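Local atomic coordinates of uncharacterized protein (Exiguobacterium sibiricum, PDB entry 3B77), a protein that is of unknown function but carries a bacterial pleckstrin homology domain followed by a region resembling the YvbH oligomerisation segment. Residues 11-16 against 31-36. Residues are numbered along the deposited sequence; the frame is centred on the assembly and turned at random.
Sequences DDFDKA and YFLIKS
The ring of Phe-13 meets Leu-33 obliquely, with CE1 3.7 Å from Leu-33 CB and CD1 close to CD2 of the same leucine. Its far end, CZ, hangs over the peptide joining Tyr-31 to Phe-32, 4.3 Å from Phe-32 N. Leu-33 CD2 also meets Ala-16 CB at 3.4 Å, so this leucine touches both ends of the type I turn from Phe-13 to Ala-16. That turn is closed by Ala-16 N bonding to Phe-13 O at 3.0 Å. An alanine at Phe-13 would probably leave CB and one side of CD2 of Leu-33 without their aromatic neighbour and open a gap between loop and strand. No direct hydrogen bond joins the segments; instead a water accepts from Lys-35 NZ at 2.7 Å and donates to Asp-12 O at 2.9 Å. Lys-15 NZ stays within its own loop, in a salt bridge to Asp-12 OD1 through the anti lone pair. The loop thus packs on strand 30-35, which lies between strands 6-7 and 39-44 in one antiparallel sheet of the PH domain; Leu-33 also touches Glu-40 and Cys-42 of strand 39-44, while Phe-32 packs against helices 108-146 and 184-191.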
ATOM      1  N   ASP A  11      14.298 -70.548   6.729  1.00 84.58           N
ATOM      2  CA  ASP A  11      14.858 -71.591   5.862  1.00 86.40           C
ATOM      3  C   ASP A  11      14.024 -71.831   4.620  1.00 87.39           C
ATOM      4  O   ASP A  11      14.555 -72.280   3.597  1.00 88.26           O
ATOM      5  CB  ASP A  11      14.966 -72.922   6.602  1.00 86.60           C
ATOM      6  CG  ASP A  11      15.882 -72.863   7.788  1.00 86.32           C
ATOM      7  OD1 ASP A  11      16.556 -71.830   7.983  1.00 87.36           O
ATOM      8  OD2 ASP A  11      15.914 -73.856   8.539  1.00 86.19           O
ATOM      9  N   ASP A  12      12.727 -71.541   4.720  1.00 88.01           N
ATOM     10  CA  ASP A  12      11.789 -71.732   3.620  1.00 88.71           C
ATOM     11  C   ASP A  12      11.403 -70.443   2.894  1.00 87.14           C
ATOM     12  O   ASP A  12      10.399 -70.421   2.181  1.00 86.11           O
ATOM     13  CB  ASP A  12      10.520 -72.402   4.138  1.00 90.25           C
ATOM     14  CG  ASP A  12      10.781 -73.758   4.757  1.00 92.02           C
ATOM     15  OD1 ASP A  12      11.729 -74.446   4.331  1.00 94.46           O
ATOM     16  OD2 ASP A  12      10.023 -74.142   5.668  1.00 95.09           O
ATOM     17  N   PHE A  13      12.187 -69.381   3.064  1.00 85.42           N
ATOM     18  CA  PHE A  13      11.887 -68.123   2.385  1.00 84.07           C
ATOM     19  C   PHE A  13      12.110 -68.271   0.905  1.00 86.34           C
ATOM     20  O   PHE A  13      11.258 -67.858   0.123  1.00 86.88           O
ATOM     21  CB  PHE A  13      12.712 -66.933   2.902  1.00 79.07           C
ATOM     22  CG  PHE A  13      12.272 -66.399   4.243  1.00 75.78           C
ATOM     23  CD1 PHE A  13      10.999 -66.636   4.748  1.00 72.69           C
ATOM     24  CD2 PHE A  13      13.121 -65.580   4.966  1.00 72.10           C
ATOM     25  CE1 PHE A  13      10.618 -66.120   5.976  1.00 72.00           C
ATOM     26  CE2 PHE A  13      12.735 -65.046   6.191  1.00 70.74           C
ATOM     27  CZ  PHE A  13      11.490 -65.327   6.698  1.00 71.48           C
ATOM     28  N   ASP A  14      13.243 -68.868   0.528  1.00 89.61           N
ATOM     29  CA  ASP A  14      13.580 -69.078  -0.893  1.00 91.78           C
ATOM     30  C   ASP A  14      12.632 -70.017  -1.649  1.00 91.20           C
ATOM     31  O   ASP A  14      12.595 -69.987  -2.873  1.00 92.05           O
ATOM     32  CB  ASP A  14      15.037 -69.513  -1.064  1.00 93.54           C
ATOM     33  CG  ASP A  14      15.399 -70.707  -0.218  1.00 96.43           C
ATOM     34  OD1 ASP A  14      14.495 -71.489   0.165  1.00100.44           O
ATOM     35  OD2 ASP A  14      16.607 -70.864   0.063  1.00100.41           O
ATOM     36  N   LYS A  15      11.854 -70.810  -0.921  1.00 90.62           N
ATOM     37  CA  LYS A  15      10.852 -71.695  -1.498  1.00 90.31           C
ATOM     38  C   LYS A  15       9.505 -71.007  -1.697  1.00 87.99           C
ATOM     39  O   LYS A  15       8.580 -71.611  -2.231  1.00 87.84           O
ATOM     40  CB  LYS A  15      10.613 -72.892  -0.567  1.00 91.30           C
ATOM     41  CG  LYS A  15      11.852 -73.702  -0.184  1.00 92.60           C
ATOM     42  CD  LYS A  15      11.485 -74.801   0.834  1.00 93.41           C
ATOM     43  CE  LYS A  15      12.708 -75.580   1.329  1.00 94.12           C
ATOM     44  NZ  LYS A  15      13.720 -74.722   2.007  1.00 93.89           N
ATOM     45  N   ALA A  16       9.375 -69.766  -1.236  1.00 85.55           N
ATOM     46  CA  ALA A  16       8.103 -69.035  -1.314  1.00 82.94           C
ATOM     47  C   ALA A  16       7.957 -68.309  -2.630  1.00 80.74           C
ATOM     48  O   ALA A  16       8.943 -67.842  -3.201  1.00 79.11           O
ATOM     49  CB  ALA A  16       8.004 -68.049  -0.171  1.00 83.32           C
ATOM     50  N   TYR A  31      12.333 -60.429   5.983  1.00 62.92           N
ATOM     51  CA  TYR A  31      12.410 -60.538   7.442  1.00 61.87           C
ATOM     52  C   TYR A  31      11.202 -61.215   8.062  1.00 61.67           C
ATOM     53  O   TYR A  31      11.262 -61.650   9.201  1.00 63.13           O
ATOM     54  CB  TYR A  31      12.594 -59.165   8.071  1.00 61.46           C
ATOM     55  CG  TYR A  31      14.000 -58.632   7.951  1.00 61.16           C
ATOM     56  CD1 TYR A  31      14.381 -57.900   6.847  1.00 60.03           C
ATOM     57  CD2 TYR A  31      14.947 -58.869   8.948  1.00 60.72           C
ATOM     58  CE1 TYR A  31      15.653 -57.410   6.715  1.00 60.79           C
ATOM     59  CE2 TYR A  31      16.237 -58.384   8.823  1.00 61.72           C
ATOM     60  CZ  TYR A  31      16.573 -57.648   7.696  1.00 62.17           C
ATOM     61  OH  TYR A  31      17.831 -57.134   7.522  1.00 63.04           O
ATOM     62  N   PHE A  32      10.101 -61.327   7.331  1.00 61.22           N
ATOM     63  CA  PHE A  32       8.913 -61.937   7.895  1.00 60.53           C
ATOM     64  C   PHE A  32       7.971 -62.293   6.775  1.00 61.54           C
ATOM     65  O   PHE A  32       7.687 -61.464   5.925  1.00 62.64           O
ATOM     66  CB  PHE A  32       8.244 -60.966   8.850  1.00 60.06           C
ATOM     67  CG  PHE A  32       7.513 -61.643   9.977  1.00 61.13           C
ATOM     68  CD1 PHE A  32       6.174 -62.035   9.844  1.00 60.64           C
ATOM     69  CD2 PHE A  32       8.160 -61.897  11.179  1.00 60.05           C
ATOM     70  CE1 PHE A  32       5.514 -62.671  10.891  1.00 59.81           C
ATOM     71  CE2 PHE A  32       7.502 -62.507  12.205  1.00 59.58           C
ATOM     72  CZ  PHE A  32       6.180 -62.894  12.064  1.00 59.98           C
ATOM     73  N   LEU A  33       7.509 -63.534   6.755  1.00 63.09           N
ATOM     74  CA  LEU A  33       6.616 -63.996   5.708  1.00 63.38           C
ATOM     75  C   LEU A  33       5.466 -64.741   6.361  1.00 64.17           C
ATOM     76  O   LEU A  33       5.666 -65.522   7.302  1.00 64.98           O
ATOM     77  CB  LEU A  33       7.367 -64.863   4.699  1.00 63.34           C
ATOM     78  CG  LEU A  33       6.658 -65.436   3.463  1.00 63.46           C
ATOM     79  CD1 LEU A  33       6.001 -64.409   2.584  1.00 61.88           C
ATOM     80  CD2 LEU A  33       7.676 -66.170   2.665  1.00 63.61           C
ATOM     81  N   ILE A  34       4.263 -64.424   5.903  1.00 64.62           N
ATOM     82  CA  ILE A  34       3.040 -65.052   6.348  1.00 64.90           C
ATOM     83  C   ILE A  34       2.393 -65.555   5.078  1.00 67.34           C
ATOM     84  O   ILE A  34       2.170 -64.788   4.126  1.00 66.80           O
ATOM     85  CB  ILE A  34       2.084 -64.059   7.019  1.00 64.54           C
ATOM     86  CG1 ILE A  34       2.685 -63.531   8.327  1.00 63.91           C
ATOM     87  CG2 ILE A  34       0.716 -64.719   7.252  1.00 63.55           C
ATOM     88  CD1 ILE A  34       1.930 -62.376   8.938  1.00 62.28           C
ATOM     89  N   LYS A  35       2.153 -66.859   5.041  1.00 70.63           N
ATOM     90  CA  LYS A  35       1.546 -67.479   3.888  1.00 73.19           C
ATOM     91  C   LYS A  35       0.202 -68.066   4.292  1.00 72.49           C
ATOM     92  O   LYS A  35       0.089 -68.767   5.278  1.00 71.52           O
ATOM     93  CB  LYS A  35       2.469 -68.553   3.293  1.00 74.37           C
ATOM     94  CG  LYS A  35       2.105 -68.952   1.840  1.00 77.82           C
ATOM     95  CD  LYS A  35       2.894 -70.177   1.336  1.00 80.01           C
ATOM     96  CE  LYS A  35       4.403 -69.908   1.177  1.00 83.39           C
ATOM     97  NZ  LYS A  35       5.173 -71.160   0.816  1.00 84.33           N
ATOM     98  N   SER A  36      -0.812 -67.704   3.532  1.00 73.43           N
ATOM     99  CA  SER A  36      -2.133 -68.265   3.633  1.00 74.06           C
ATOM    100  C   SER A  36      -2.454 -68.993   2.312  1.00 76.31           C
ATOM    101  O   SER A  36      -1.673 -69.000   1.345  1.00 75.93           O
ATOM    102  CB  SER A  36      -3.142 -67.153   3.928  1.00 73.87           C
ATOM    103  OG  SER A  36      -4.241 -67.139   3.023  1.00 73.07           O
TER
HETATM  104  O   HOH W   1       7.692 -71.238   1.750  1.00 65.58           O